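PDB 2YZC: uricase from Arthrobacter globiformis, which catalyses the oxidation of uric acid to 5-hydroxyisourate, which is then processed further to (S)-allantoin. Local coordinates for residues A[21-26]-A[43-48]; A[151-156]-A[209-214]; A[159-164]-A[178-183]; A[203-208]-A[235-240]; A[251-256]-A[270-275]. All coordinates share one frame; numbering follows the deposited sequence.

Interaction 1. Residues A[21-26]-A[43-48]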
# COMPACT_ATOMS: atom_id res chain seq x y z
N GLY A 21 11.99 21.22 -0.38
CA GLY A 21 10.78 21.84 -0.88
C GLY A 21 9.54 21.13 -0.38
O GLY A 21 9.60 20.40 0.61
N LYS A 22 8.42 21.35 -1.05
CA LYS A 22 7.17 20.71 -0.66
C LYS A 22 6.89 19.58 -1.62
O LYS A 22 6.94 19.76 -2.84
CB LYS A 22 6.01 21.71 -0.70
CG LYS A 22 4.74 21.15 -0.09
CD LYS A 22 4.84 21.09 1.43
CE LYS A 22 4.58 22.46 2.06
NZ LYS A 22 4.74 22.47 3.54
N ALA A 23 6.61 18.40 -1.08
CA ALA A 23 6.33 17.24 -1.91
C ALA A 23 4.86 16.85 -1.87
O ALA A 23 4.17 17.07 -0.88
CB ALA A 23 7.19 16.06 -1.47
N GLU A 24 4.40 16.26 -2.97
CA GLU A 24 3.04 15.77 -3.13
C GLU A 24 1.91 16.75 -2.82
O GLU A 24 1.07 16.49 -1.95
CB GLU A 24 2.87 14.47 -2.34
CG GLU A 24 3.94 13.43 -2.71
CD GLU A 24 3.52 12.00 -2.40
OE1 GLU A 24 4.18 11.35 -1.55
OE2 GLU A 24 2.54 11.53 -3.00
N VAL A 25 1.91 17.87 -3.53
CA VAL A 25 0.87 18.88 -3.39
C VAL A 25 -0.22 18.43 -4.37
O VAL A 25 -0.02 18.47 -5.59
CB VAL A 25 1.39 20.28 -3.80
CG1 VAL A 25 0.24 21.30 -3.79
CG2 VAL A 25 2.49 20.71 -2.84
N ARG A 26 -1.34 17.96 -3.84
CA ARG A 26 -2.43 17.47 -4.69
C ARG A 26 -3.29 18.62 -5.19
O ARG A 26 -3.91 19.35 -4.41
CB ARG A 26 -3.27 16.45 -3.92
CG ARG A 26 -2.53 15.13 -3.70
CD ARG A 26 -2.50 14.28 -4.97
NE ARG A 26 -3.82 13.74 -5.30
CZ ARG A 26 -4.61 14.20 -6.27
NH1 ARG A 26 -5.80 13.64 -6.47
NH2 ARG A 26 -4.22 15.20 -7.04
N ASN A 43 -0.26 15.71 -8.92
CA ASN A 43 0.39 15.50 -7.63
C ASN A 43 1.74 16.17 -7.89
O ASN A 43 2.61 15.59 -8.55
CB ASN A 43 0.59 14.00 -7.36
CG ASN A 43 1.10 13.73 -5.95
OD1 ASN A 43 1.67 12.67 -5.67
ND2 ASN A 43 0.88 14.68 -5.05
N VAL A 44 1.91 17.38 -7.36
CA VAL A 44 3.12 18.18 -7.59
C VAL A 44 4.16 18.24 -6.48
O VAL A 44 3.84 18.35 -5.30
CB VAL A 44 2.71 19.64 -7.94
CG1 VAL A 44 3.92 20.46 -8.35
CG2 VAL A 44 1.65 19.63 -9.05
N THR A 45 5.43 18.20 -6.88
CA THR A 45 6.53 18.27 -5.94
C THR A 45 7.49 19.37 -6.41
O THR A 45 7.85 19.42 -7.59
CB THR A 45 7.29 16.94 -5.85
OG1 THR A 45 6.45 15.96 -5.20
CG2 THR A 45 8.58 17.10 -5.05
N SER A 46 7.89 20.23 -5.48
CA SER A 46 8.79 21.34 -5.77
C SER A 46 9.99 21.32 -4.83
O SER A 46 9.83 21.25 -3.62
CB SER A 46 8.04 22.66 -5.61
OG SER A 46 8.92 23.78 -5.61
N GLN A 47 11.20 21.38 -5.40
CA GLN A 47 12.41 21.41 -4.58
C GLN A 47 13.43 22.37 -5.18
O GLN A 47 13.68 22.37 -6.39
CB GLN A 47 13.01 20.02 -4.42
CG GLN A 47 12.22 19.15 -3.44
CD GLN A 47 12.84 17.79 -3.25
OE1 GLN A 47 13.28 17.44 -2.15
NE2 GLN A 47 12.89 17.01 -4.32
N LEU A 48 14.02 23.19 -4.31
CA LEU A 48 14.98 24.19 -4.74
C LEU A 48 16.42 23.79 -4.48
O LEU A 48 16.70 23.02 -3.56
CB LEU A 48 14.69 25.51 -4.04
CG LEU A 48 13.23 25.98 -4.08
CD1 LEU A 48 13.12 27.34 -3.38
CD2 LEU A 48 12.76 26.08 -5.52
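Gly21 CA makes a C-H...O contact with Ser46 O at 3.0 Å in the antiparallel beta hairpin of strands 13-31 and 38-50, whose ladder a G1 beta bulge interrupts partway along. A side chain built on this glycine would run into that same oxygen. Lys22 O takes the N-H of Ser46 at 2.8 Å. The Lys22 side chain leads away from the hairpin, where NZ bonds to Thr67, a partner in the charge relay of the active site. Ala23 lays its CB beside Thr45. At the bulge Glu24 and Val25 both face Val44. Glu24 N instead finds Thr45 OG1 at 3.0 Å in an almost straight bond, because a chi1 of -69° sets that hydroxyl anti to its own carbonyl carbon. The Glu24 carboxylate serves the assembly, meeting Arg274 and Tyr276 of the second subunit. Val25 restores the ladder: its N reaches Val44 O at 2.7 Å, and Val44 N returns to Val25 O at 2.8 Å. Arg26 is salt-bridged to Asp41, and its bent chain crosses the Asn43 side chain at about a right angle, with Arg26 CD 3.8 Å from Asn43 CG.

Interaction 2. Residues A[151-156]-A[209-214]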
# COMPACT_ATOMS: atom_id res chain seq x y z
N GLU A 151 3.77 5.17 -16.07
CA GLU A 151 3.95 4.12 -15.09
C GLU A 151 2.61 3.50 -14.76
O GLU A 151 1.56 4.05 -15.11
CB GLU A 151 4.62 4.66 -13.83
CG GLU A 151 3.84 5.74 -13.09
CD GLU A 151 4.68 6.45 -12.04
OE1 GLU A 151 4.10 7.13 -11.16
OE2 GLU A 151 5.92 6.33 -12.09
N GLY A 152 2.65 2.33 -14.12
CA GLY A 152 1.42 1.66 -13.73
C GLY A 152 0.61 1.07 -14.86
O GLY A 152 -0.55 0.71 -14.66
N LEU A 153 1.20 0.96 -16.04
CA LEU A 153 0.51 0.40 -17.20
C LEU A 153 0.88 -1.07 -17.36
O LEU A 153 1.92 -1.41 -17.92
CB LEU A 153 0.88 1.18 -18.46
CG LEU A 153 0.30 0.67 -19.78
CD1 LEU A 153 -1.21 0.55 -19.69
CD2 LEU A 153 0.70 1.62 -20.89
N THR A 154 0.02 -1.95 -16.85
CA THR A 154 0.25 -3.38 -16.91
C THR A 154 -0.18 -4.00 -18.23
O THR A 154 -1.30 -3.78 -18.69
CB THR A 154 -0.49 -4.08 -15.76
OG1 THR A 154 -0.08 -3.50 -14.52
CG2 THR A 154 -0.19 -5.58 -15.74
N VAL A 155 0.72 -4.77 -18.84
CA VAL A 155 0.43 -5.41 -20.11
C VAL A 155 0.76 -6.89 -20.07
O VAL A 155 1.54 -7.35 -19.24
CB VAL A 155 1.21 -4.75 -21.28
CG1 VAL A 155 0.70 -3.33 -21.50
CG2 VAL A 155 2.70 -4.74 -20.97
N LEU A 156 0.14 -7.64 -20.98
CA LEU A 156 0.35 -9.08 -21.03
C LEU A 156 0.09 -9.67 -22.41
O LEU A 156 -0.86 -9.29 -23.11
CB LEU A 156 -0.58 -9.75 -20.01
CG LEU A 156 -0.60 -11.27 -19.87
CD1 LEU A 156 -1.15 -11.63 -18.49
CD2 LEU A 156 -1.43 -11.91 -20.98
N LEU A 209 3.47 3.80 -29.24
CA LEU A 209 4.63 3.10 -29.80
C LEU A 209 5.12 2.00 -28.87
O LEU A 209 5.53 0.93 -29.32
CB LEU A 209 5.76 4.10 -30.07
CG LEU A 209 5.46 5.17 -31.12
CD1 LEU A 209 6.56 6.22 -31.12
CD2 LEU A 209 5.34 4.50 -32.48
N LEU A 210 5.08 2.26 -27.57
CA LEU A 210 5.51 1.27 -26.58
C LEU A 210 4.56 0.08 -26.59
O LEU A 210 4.99 -1.07 -26.60
CB LEU A 210 5.54 1.89 -25.18
CG LEU A 210 6.58 2.99 -24.92
CD1 LEU A 210 6.36 3.59 -23.54
CD2 LEU A 210 7.98 2.41 -25.03
N LEU A 211 3.26 0.37 -26.58
CA LEU A 211 2.25 -0.68 -26.58
C LEU A 211 2.35 -1.51 -27.85
O LEU A 211 2.24 -2.74 -27.81
CB LEU A 211 0.86 -0.05 -26.48
CG LEU A 211 0.05 -0.18 -25.18
CD1 LEU A 211 0.95 -0.41 -23.98
CD2 LEU A 211 -0.80 1.07 -25.00
N LYS A 212 2.56 -0.84 -28.98
CA LYS A 212 2.67 -1.50 -30.28
C LYS A 212 3.87 -2.43 -30.35
O LYS A 212 3.75 -3.57 -30.80
CB LYS A 212 2.76 -0.46 -31.40
CG LYS A 212 2.94 -1.06 -32.79
CD LYS A 212 3.09 0.04 -33.84
CE LYS A 212 3.36 -0.53 -35.22
NZ LYS A 212 2.25 -1.40 -35.70
N ALA A 213 5.03 -1.95 -29.92
CA ALA A 213 6.24 -2.76 -29.95
C ALA A 213 6.11 -3.94 -28.99
O ALA A 213 6.54 -5.05 -29.31
CB ALA A 213 7.45 -1.91 -29.57
N PHE A 214 5.53 -3.70 -27.82
CA PHE A 214 5.36 -4.78 -26.87
C PHE A 214 4.47 -5.88 -27.45
O PHE A 214 4.79 -7.06 -27.39
CB PHE A 214 4.72 -4.27 -25.57
CG PHE A 214 4.34 -5.37 -24.62
CD1 PHE A 214 5.31 -5.99 -23.83
CD2 PHE A 214 3.03 -5.84 -24.57
CE1 PHE A 214 4.98 -7.08 -23.01
CE2 PHE A 214 2.69 -6.92 -23.75
CZ PHE A 214 3.67 -7.54 -22.97
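Phe214 N bonds to Leu210 O at 2.9 Å, a helical bond in the turn from which the Phe214 ring reaches Val155. CG of Phe214 is anti to the backbone N (chi1 172°), and the ring meets Val155 tip to tip. Val155 CG2 sits 3.5 Å above the ring plane, over its centre, in a CH-pi contact. The other methyl, Val155 CG1, touches Leu211 CD1 at 3.8 Å, and that same CD1 meets Leu153 CD2 at 3.7 Å. The side-chain contacts are all apolar, and no hydrogen bond crosses. An alanine in place of Phe214 would probably open a gap beneath Val155 and leave its CG2 without the face it rests on. This is helix-on-sheet packing of the tunnelling (T-) fold of uricases: segment 209-214 of helix 199-216 runs 21° from segment 151-156 of strand 143-157, their axes 10.2 Å apart at closest. Thr225 of helix 222-236 also packs against Phe214, Val155 touches Val186 of strand 182-192, and Val155 and Leu156 carry the sheet into the third subunit.

Interaction 3. Residues A[159-164]-A[178-183]. With 1AL (allantoate ion), chain I.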
# COMPACT_ATOMS: atom_id res chain seq x y z
N THR A 159 0.65 -15.31 -25.63
CA THR A 159 1.51 -16.15 -26.46
C THR A 159 2.41 -15.20 -27.24
O THR A 159 2.32 -13.99 -27.07
CB THR A 159 0.69 -17.05 -27.43
OG1 THR A 159 1.55 -18.05 -28.00
CG2 THR A 159 0.07 -16.23 -28.56
N GLY A 160 3.28 -15.74 -28.09
CA GLY A 160 4.17 -14.86 -28.83
C GLY A 160 5.36 -14.47 -27.98
O GLY A 160 5.94 -13.38 -28.13
N SER A 161 5.74 -15.35 -27.07
CA SER A 161 6.88 -15.13 -26.20
C SER A 161 7.57 -16.46 -25.95
O SER A 161 6.93 -17.47 -25.65
CB SER A 161 6.43 -14.52 -24.86
OG SER A 161 7.51 -14.45 -23.94
N GLU A 162 8.90 -16.46 -26.09
CA GLU A 162 9.72 -17.65 -25.89
C GLU A 162 10.93 -17.27 -25.04
O GLU A 162 11.23 -16.10 -24.84
CB GLU A 162 10.26 -18.16 -27.23
CG GLU A 162 9.25 -18.41 -28.31
CD GLU A 162 9.91 -18.90 -29.60
OE1 GLU A 162 10.84 -19.73 -29.52
OE2 GLU A 162 9.48 -18.46 -30.69
N PHE A 163 11.61 -18.29 -24.52
CA PHE A 163 12.83 -18.07 -23.76
C PHE A 163 13.64 -19.35 -23.73
O PHE A 163 13.32 -20.28 -22.99
CB PHE A 163 12.57 -17.58 -22.34
CG PHE A 163 13.82 -17.12 -21.64
CD1 PHE A 163 14.65 -16.17 -22.24
CD2 PHE A 163 14.19 -17.64 -20.41
CE1 PHE A 163 15.83 -15.75 -21.63
CE2 PHE A 163 15.38 -17.23 -19.78
CZ PHE A 163 16.20 -16.28 -20.39
N HIS A 164 14.68 -19.38 -24.55
CA HIS A 164 15.54 -20.54 -24.65
C HIS A 164 16.94 -20.11 -25.08
O HIS A 164 17.18 -18.94 -25.37
CB HIS A 164 14.95 -21.52 -25.67
CG HIS A 164 14.55 -20.87 -26.96
ND1 HIS A 164 15.46 -20.36 -27.86
CD2 HIS A 164 13.33 -20.63 -27.50
CE1 HIS A 164 14.82 -19.83 -28.88
NE2 HIS A 164 13.53 -19.97 -28.69
N THR A 178 9.07 -22.41 -25.82
CA THR A 178 8.77 -21.66 -27.03
C THR A 178 7.38 -21.05 -26.95
O THR A 178 6.89 -20.50 -27.94
CB THR A 178 8.84 -22.55 -28.29
OG1 THR A 178 7.89 -23.61 -28.19
CG2 THR A 178 10.25 -23.13 -28.46
N ASP A 179 6.75 -21.14 -25.78
CA ASP A 179 5.42 -20.57 -25.59
C ASP A 179 5.19 -20.28 -24.11
O ASP A 179 5.02 -21.19 -23.30
CB ASP A 179 4.33 -21.53 -26.09
CG ASP A 179 2.98 -20.85 -26.29
OD1 ASP A 179 2.75 -19.77 -25.70
OD2 ASP A 179 2.14 -21.41 -27.03
N ARG A 180 5.20 -19.00 -23.75
CA ARG A 180 4.98 -18.60 -22.37
C ARG A 180 4.26 -17.27 -22.36
O ARG A 180 4.16 -16.60 -23.39
CB ARG A 180 6.31 -18.45 -21.62
CG ARG A 180 7.17 -17.26 -22.09
CD ARG A 180 8.43 -17.05 -21.25
NE ARG A 180 9.17 -15.86 -21.68
CZ ARG A 180 10.22 -15.35 -21.04
NH1 ARG A 180 10.67 -15.92 -19.93
NH2 ARG A 180 10.80 -14.25 -21.50
N ILE A 181 3.72 -16.89 -21.21
CA ILE A 181 3.06 -15.61 -21.06
C ILE A 181 4.17 -14.60 -20.77
O ILE A 181 5.18 -14.94 -20.17
CB ILE A 181 2.06 -15.61 -19.87
CG1 ILE A 181 0.76 -16.32 -20.27
CG2 ILE A 181 1.76 -14.18 -19.41
CD1 ILE A 181 -0.27 -16.37 -19.15
N LEU A 182 3.98 -13.37 -21.23
CA LEU A 182 4.95 -12.30 -20.96
C LEU A 182 4.10 -11.16 -20.43
O LEU A 182 3.33 -10.56 -21.17
CB LEU A 182 5.67 -11.87 -22.24
CG LEU A 182 6.66 -10.70 -22.06
CD1 LEU A 182 7.75 -11.10 -21.07
CD2 LEU A 182 7.27 -10.32 -23.40
N ALA A 183 4.20 -10.91 -19.13
CA ALA A 183 3.43 -9.85 -18.48
C ALA A 183 4.39 -8.91 -17.76
O ALA A 183 5.35 -9.35 -17.13
CB ALA A 183 2.46 -10.46 -17.47
C1 1AL I . 14.04 -13.09 -19.79
O2 1AL I . 13.67 -12.55 -20.84
N3 1AL I . 15.27 -12.86 -19.25
N4 1AL I . 13.10 -13.93 -19.20
C5 1AL I . 12.92 -12.91 -16.74
O6 1AL I . 12.88 -11.76 -17.22
O7 1AL I . 12.67 -13.22 -15.56
C8 1AL I . 13.04 -14.09 -17.75
C9 1AL I . 14.38 -15.74 -16.53
O10 1AL I . 14.27 -16.51 -15.55
N11 1AL I . 15.56 -15.12 -16.85
N12 1AL I . 13.34 -15.46 -17.35
O HOH W 1 5.05 -18.39 -28.34
O HOH W 2 10.16 -13.55 -24.14
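Residues 159-164 and 178-182 run at 119° to each other, closest where the CA atoms of Glu162 and Thr178 come within 4.3 Å, and Arg180 N bonds to Ser161 O at 3.0 Å. Ser161 and Arg180 also pair through their side chains: Arg180 NE gives its hydrogen to Ser161 OG at 3.1 Å, with the hydroxyl close to the guanidinium plane. Water 2 ties the same groups together, accepting from Arg180 NH2 at 2.8 Å, donating to Glu162 O and bonding to Ser161 OG. Over one face of the guanidinium lies Phe163 CB, 3.4 Å above the plane, and the Phe163 ring is turned only 13° from it. That ring carries the bound allantoate on its face, while Arg180 NH2 makes a weak bond to allantoate O2 at 3.4 Å; both residues belong to the urate site. A leucine in place of Arg180 would probably leave Ser161 OG and water 2 without their donor and allantoate O2 without its weak N-H partner. At the far end Thr159 OG1 donates to Asp179 OD1 at 3.1 Å, and Asp179 OD2 is salt-bridged to Arg32 of the third subunit. The contact closes the loop between strands 143-157 and 182-192, with Arg180 beside Asn249 of strand 240-254 and Leu182 on Leu222 of helix 222-236.

Interaction 4. Residues A[203-208]-A[235-240]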
# COMPACT_ATOMS: atom_id res chain seq x y z
N TYR A 203 3.37 12.46 -25.75
CA TYR A 203 3.07 11.44 -24.74
C TYR A 203 2.14 10.38 -25.35
O TYR A 203 2.38 9.19 -25.19
CB TYR A 203 2.40 12.06 -23.51
CG TYR A 203 1.88 11.04 -22.52
CD1 TYR A 203 0.57 10.55 -22.62
CD2 TYR A 203 2.69 10.54 -21.51
CE1 TYR A 203 0.09 9.59 -21.72
CE2 TYR A 203 2.23 9.58 -20.61
CZ TYR A 203 0.92 9.11 -20.72
OH TYR A 203 0.46 8.19 -19.81
N ALA A 204 1.11 10.82 -26.06
CA ALA A 204 0.17 9.89 -26.67
C ALA A 204 0.87 9.00 -27.70
O ALA A 204 0.63 7.80 -27.77
CB ALA A 204 -0.98 10.65 -27.34
N SER A 205 1.74 9.60 -28.50
CA SER A 205 2.47 8.85 -29.51
C SER A 205 3.41 7.83 -28.88
O SER A 205 3.46 6.67 -29.30
CB SER A 205 3.28 9.79 -30.40
OG SER A 205 4.14 9.04 -31.24
N VAL A 206 4.15 8.27 -27.86
CA VAL A 206 5.09 7.38 -27.18
C VAL A 206 4.35 6.21 -26.56
O VAL A 206 4.74 5.05 -26.72
CB VAL A 206 5.90 8.17 -26.12
CG1 VAL A 206 6.71 7.22 -25.25
CG2 VAL A 206 6.86 9.14 -26.82
N ARG A 207 3.25 6.49 -25.86
CA ARG A 207 2.46 5.43 -25.24
C ARG A 207 2.07 4.40 -26.31
O ARG A 207 2.22 3.19 -26.11
CB ARG A 207 1.20 6.02 -24.60
CG ARG A 207 0.20 4.98 -24.11
CD ARG A 207 -1.03 5.67 -23.52
NE ARG A 207 -2.05 4.71 -23.09
CZ ARG A 207 -2.78 3.97 -23.91
NH1 ARG A 207 -2.63 4.08 -25.22
NH2 ARG A 207 -3.67 3.12 -23.42
N GLY A 208 1.56 4.88 -27.44
CA GLY A 208 1.15 3.99 -28.51
C GLY A 208 2.30 3.18 -29.10
O GLY A 208 2.12 2.01 -29.44
N GLU A 235 13.39 6.44 -32.87
CA GLU A 235 13.32 6.56 -34.32
C GLU A 235 12.17 7.46 -34.77
O GLU A 235 12.23 8.08 -35.83
CB GLU A 235 13.17 5.18 -34.96
CG GLU A 235 14.44 4.35 -34.93
CD GLU A 235 14.25 2.99 -35.58
OE1 GLU A 235 15.26 2.28 -35.77
OE2 GLU A 235 13.10 2.63 -35.90
N THR A 236 11.12 7.53 -33.96
CA THR A 236 9.95 8.32 -34.31
C THR A 236 10.00 9.78 -33.83
O THR A 236 9.44 10.66 -34.47
CB THR A 236 8.67 7.67 -33.74
OG1 THR A 236 8.56 6.33 -34.24
CG2 THR A 236 7.43 8.46 -34.16
N HIS A 237 10.66 10.03 -32.70
CA HIS A 237 10.70 11.38 -32.16
C HIS A 237 12.07 12.03 -32.03
O HIS A 237 12.81 11.74 -31.10
CB HIS A 237 9.99 11.41 -30.81
CG HIS A 237 8.52 11.15 -30.90
ND1 HIS A 237 7.98 9.89 -30.78
CD2 HIS A 237 7.48 11.98 -31.15
CE1 HIS A 237 6.67 9.96 -30.95
NE2 HIS A 237 6.34 11.22 -31.17
N PRO A 238 12.39 12.95 -32.95
CA PRO A 238 13.67 13.67 -32.96
C PRO A 238 13.93 14.45 -31.66
O PRO A 238 15.08 14.67 -31.29
CB PRO A 238 13.54 14.60 -34.16
CG PRO A 238 12.63 13.84 -35.08
CD PRO A 238 11.58 13.33 -34.12
N GLU A 239 12.86 14.86 -30.99
CA GLU A 239 13.01 15.62 -29.75
C GLU A 239 13.40 14.77 -28.55
O GLU A 239 13.64 15.31 -27.47
CB GLU A 239 11.72 16.39 -29.43
CG GLU A 239 10.43 15.61 -29.64
CD GLU A 239 10.04 15.55 -31.10
OE1 GLU A 239 9.84 16.63 -31.71
OE2 GLU A 239 9.92 14.43 -31.65
N ILE A 240 13.46 13.46 -28.72
CA ILE A 240 13.84 12.58 -27.62
C ILE A 240 15.28 12.08 -27.78
O ILE A 240 15.63 11.52 -28.82
CB ILE A 240 12.88 11.36 -27.51
CG1 ILE A 240 11.46 11.86 -27.21
CG2 ILE A 240 13.37 10.41 -26.43
CD1 ILE A 240 10.41 10.74 -27.10
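Val206, Ile240 and the buried ring of His237 make the packed part of this contact: CG2 of Val206 meets CD1 of Ile240 at 3.9 Å, the two side chains slanting across each other, and the same methyl lies beside the imidazole. The isoleucine arrives there by a type I beta turn from His237 to Ile240, closed by Ile240 N bonding to His237 O at 3.0 Å. His237 is the first residue to leave helical geometry after helix 222-236, and the turn leads into strand 240-254. Trp190 of strand 182-192 and Val233 of helix 222-236 touch both Val206 and Ile240, which buries this side between helices and sheet. The looser side holds the partly exposed Ser205 and the exposed Thr236. Ser205 directs its hydroxyl, anti to the backbone N at a chi1 of 171°, to the edge of the His237 imidazole, but the ring's flip is uncertain and the details there are doubtful. Thr236 comes no nearer to Ser205 OG than 4.4 Å, through its CG2, and its own hydroxyl bonds back to Ala232 O. With 142 Å² buried in all, the contact is mainly packing of Val206, His237 and Ile240, with a hydrogen bond between Ser205 and His237 possible but not decided.

Interaction 5. Residues A[251-256]-A[270-275]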
# COMPACT_ATOMS: atom_id res chain seq x y z
N HIS A 251 5.88 -13.18 -13.38
CA HIS A 251 5.67 -14.59 -13.68
C HIS A 251 4.27 -15.16 -13.53
O HIS A 251 3.64 -15.03 -12.49
CB HIS A 251 6.65 -15.43 -12.87
CG HIS A 251 8.08 -15.02 -13.04
ND1 HIS A 251 8.92 -14.77 -11.98
CD2 HIS A 251 8.82 -14.80 -14.16
CE1 HIS A 251 10.11 -14.43 -12.43
NE2 HIS A 251 10.08 -14.43 -13.75
N HIS A 252 3.82 -15.79 -14.60
CA HIS A 252 2.53 -16.47 -14.63
C HIS A 252 2.97 -17.90 -14.90
O HIS A 252 3.25 -18.27 -16.04
CB HIS A 252 1.66 -15.95 -15.77
CG HIS A 252 0.99 -14.65 -15.46
ND1 HIS A 252 1.70 -13.50 -15.15
CD2 HIS A 252 -0.32 -14.32 -15.36
CE1 HIS A 252 0.85 -12.53 -14.87
NE2 HIS A 252 -0.38 -12.99 -14.99
N PHE A 253 3.06 -18.68 -13.83
CA PHE A 253 3.49 -20.07 -13.94
C PHE A 253 2.39 -20.98 -14.44
O PHE A 253 1.28 -20.97 -13.91
CB PHE A 253 3.99 -20.56 -12.58
CG PHE A 253 5.19 -19.81 -12.07
CD1 PHE A 253 6.44 -20.01 -12.65
CD2 PHE A 253 5.06 -18.90 -11.03
CE1 PHE A 253 7.56 -19.30 -12.18
CE2 PHE A 253 6.17 -18.19 -10.56
CZ PHE A 253 7.42 -18.39 -11.14
N LEU A 254 2.70 -21.77 -15.46
CA LEU A 254 1.74 -22.72 -16.02
C LEU A 254 1.61 -23.79 -14.95
O LEU A 254 2.57 -24.49 -14.64
CB LEU A 254 2.30 -23.32 -17.31
CG LEU A 254 1.41 -24.27 -18.13
CD1 LEU A 254 0.21 -23.51 -18.67
CD2 LEU A 254 2.24 -24.86 -19.27
N VAL A 255 0.42 -23.92 -14.38
CA VAL A 255 0.19 -24.89 -13.32
C VAL A 255 0.29 -26.34 -13.79
O VAL A 255 -0.22 -26.69 -14.85
CB VAL A 255 -1.18 -24.65 -12.64
CG1 VAL A 255 -1.40 -25.65 -11.51
CG2 VAL A 255 -1.25 -23.22 -12.10
N ASP A 256 0.96 -27.17 -13.00
CA ASP A 256 1.10 -28.58 -13.33
C ASP A 256 -0.11 -29.32 -12.79
O ASP A 256 -0.25 -29.49 -11.58
CB ASP A 256 2.38 -29.15 -12.72
CG ASP A 256 2.50 -30.65 -12.94
OD1 ASP A 256 1.97 -31.15 -13.96
OD2 ASP A 256 3.13 -31.33 -12.10
N TYR A 270 -0.71 -19.48 -12.49
CA TYR A 270 -0.62 -18.94 -11.14
C TYR A 270 0.17 -17.64 -11.32
O TYR A 270 1.32 -17.67 -11.77
CB TYR A 270 0.13 -19.92 -10.24
CG TYR A 270 0.80 -19.29 -9.02
CD1 TYR A 270 2.13 -19.58 -8.71
CD2 TYR A 270 0.10 -18.43 -8.17
CE1 TYR A 270 2.75 -19.03 -7.59
CE2 TYR A 270 0.71 -17.87 -7.05
CZ TYR A 270 2.04 -18.17 -6.77
OH TYR A 270 2.64 -17.63 -5.66
N ALA A 271 -0.44 -16.50 -11.01
CA ALA A 271 0.26 -15.22 -11.15
C ALA A 271 0.98 -14.91 -9.84
O ALA A 271 0.37 -14.43 -8.89
CB ALA A 271 -0.73 -14.11 -11.49
N ALA A 272 2.28 -15.18 -9.80
CA ALA A 272 3.09 -14.95 -8.60
C ALA A 272 3.38 -13.47 -8.33
O ALA A 272 3.54 -12.69 -9.26
CB ALA A 272 4.40 -15.72 -8.70
N ASP A 273 3.47 -13.11 -7.05
CA ASP A 273 3.76 -11.74 -6.65
C ASP A 273 5.27 -11.50 -6.66
O ASP A 273 5.77 -10.64 -7.40
CB ASP A 273 3.22 -11.47 -5.24
CG ASP A 273 1.71 -11.53 -5.17
OD1 ASP A 273 1.18 -11.77 -4.07
OD2 ASP A 273 1.06 -11.32 -6.22
N ARG A 274 5.98 -12.26 -5.84
CA ARG A 274 7.44 -12.15 -5.75
C ARG A 274 8.03 -13.56 -5.63
O ARG A 274 7.39 -14.47 -5.11
CB ARG A 274 7.82 -11.31 -4.53
CG ARG A 274 7.24 -9.91 -4.53
CD ARG A 274 7.73 -9.08 -3.36
NE ARG A 274 7.27 -9.61 -2.08
CZ ARG A 274 7.66 -9.15 -0.90
NH1 ARG A 274 8.53 -8.14 -0.83
NH2 ARG A 274 7.19 -9.69 0.22
N PRO A 275 9.26 -13.76 -6.12
CA PRO A 275 10.10 -12.74 -6.77
C PRO A 275 9.69 -12.52 -8.23
O PRO A 275 8.79 -13.18 -8.74
CB PRO A 275 11.50 -13.33 -6.63
CG PRO A 275 11.25 -14.80 -6.83
CD PRO A 275 9.98 -15.04 -6.00
O HOH W 3 8.08 -15.83 -8.81
O HOH W 4 6.59 -12.64 -10.40
O HOH W 5 2.77 -12.46 -11.79
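Phe253, Tyr270 and Ala272 form the apolar centre. The two aromatic side chains lie side by side and point the same way, Phe253 CD2 meeting Tyr270 CD1 at 3.8 Å. Ala272 CB comes to the edge of the Phe253 ring, 3.6 Å from CE2, and Val255 CG2 touches Tyr270 CB from across. On the opposite face of the sheet His252 and Ala271 pair: with CG beside the backbone N (chi1 -79°), the imidazole turns one face to Ala271 CB, a CH-pi contact offset toward the ring's rim. The backbone beneath is an antiparallel beta hairpin of strands 240-254 and 268-271. Phe253 and Tyr270 are a hydrogen-bonded pair, Phe253 N to Tyr270 O and Tyr270 N to Phe253 O, each at 2.9 Å, while Ala272 N reaches His251 O at 3.0 Å. Past Ala272 the chains part, the peptide before Pro275 being cis, and waters bridge them. Water 5 donates to His251 O at 2.8 Å and also to Ala272 O. Water 3 donates to Pro275 O at 2.7 Å and is weakly bonded to His251 ND1. Tyr270 OH bonds to Arg274 O of the fourth subunit. His251, of the charge relay, packs on Lys22 of the second subunit, and its NE2 makes a weak hydrogen bond to the carboxylate O7 of the allantoate.

How the interactions relate
Interactions 3 and 5 flank one pocket: their centres are 14 Å apart, and they touch where Ala183 CB meets His252 CE1 at 3.7 Å. Interaction 1 lies about 38 Å, centre to centre, from interaction 5 in the same chain, yet the tetramer unites them, since a complete site takes Lys22, Thr67 and Asp68 from one subunit and Phe163, Arg180 and His251 from another. Interaction 2 lies further off, touching interaction 3 where Phe214 CZ is 3.5 Å from Leu182 O, with the Phe214 side chain about 10 Å from the allantoate. Interaction 4 shares helix 199-216 with interaction 2, touching it through Leu209, and lies away from the active site.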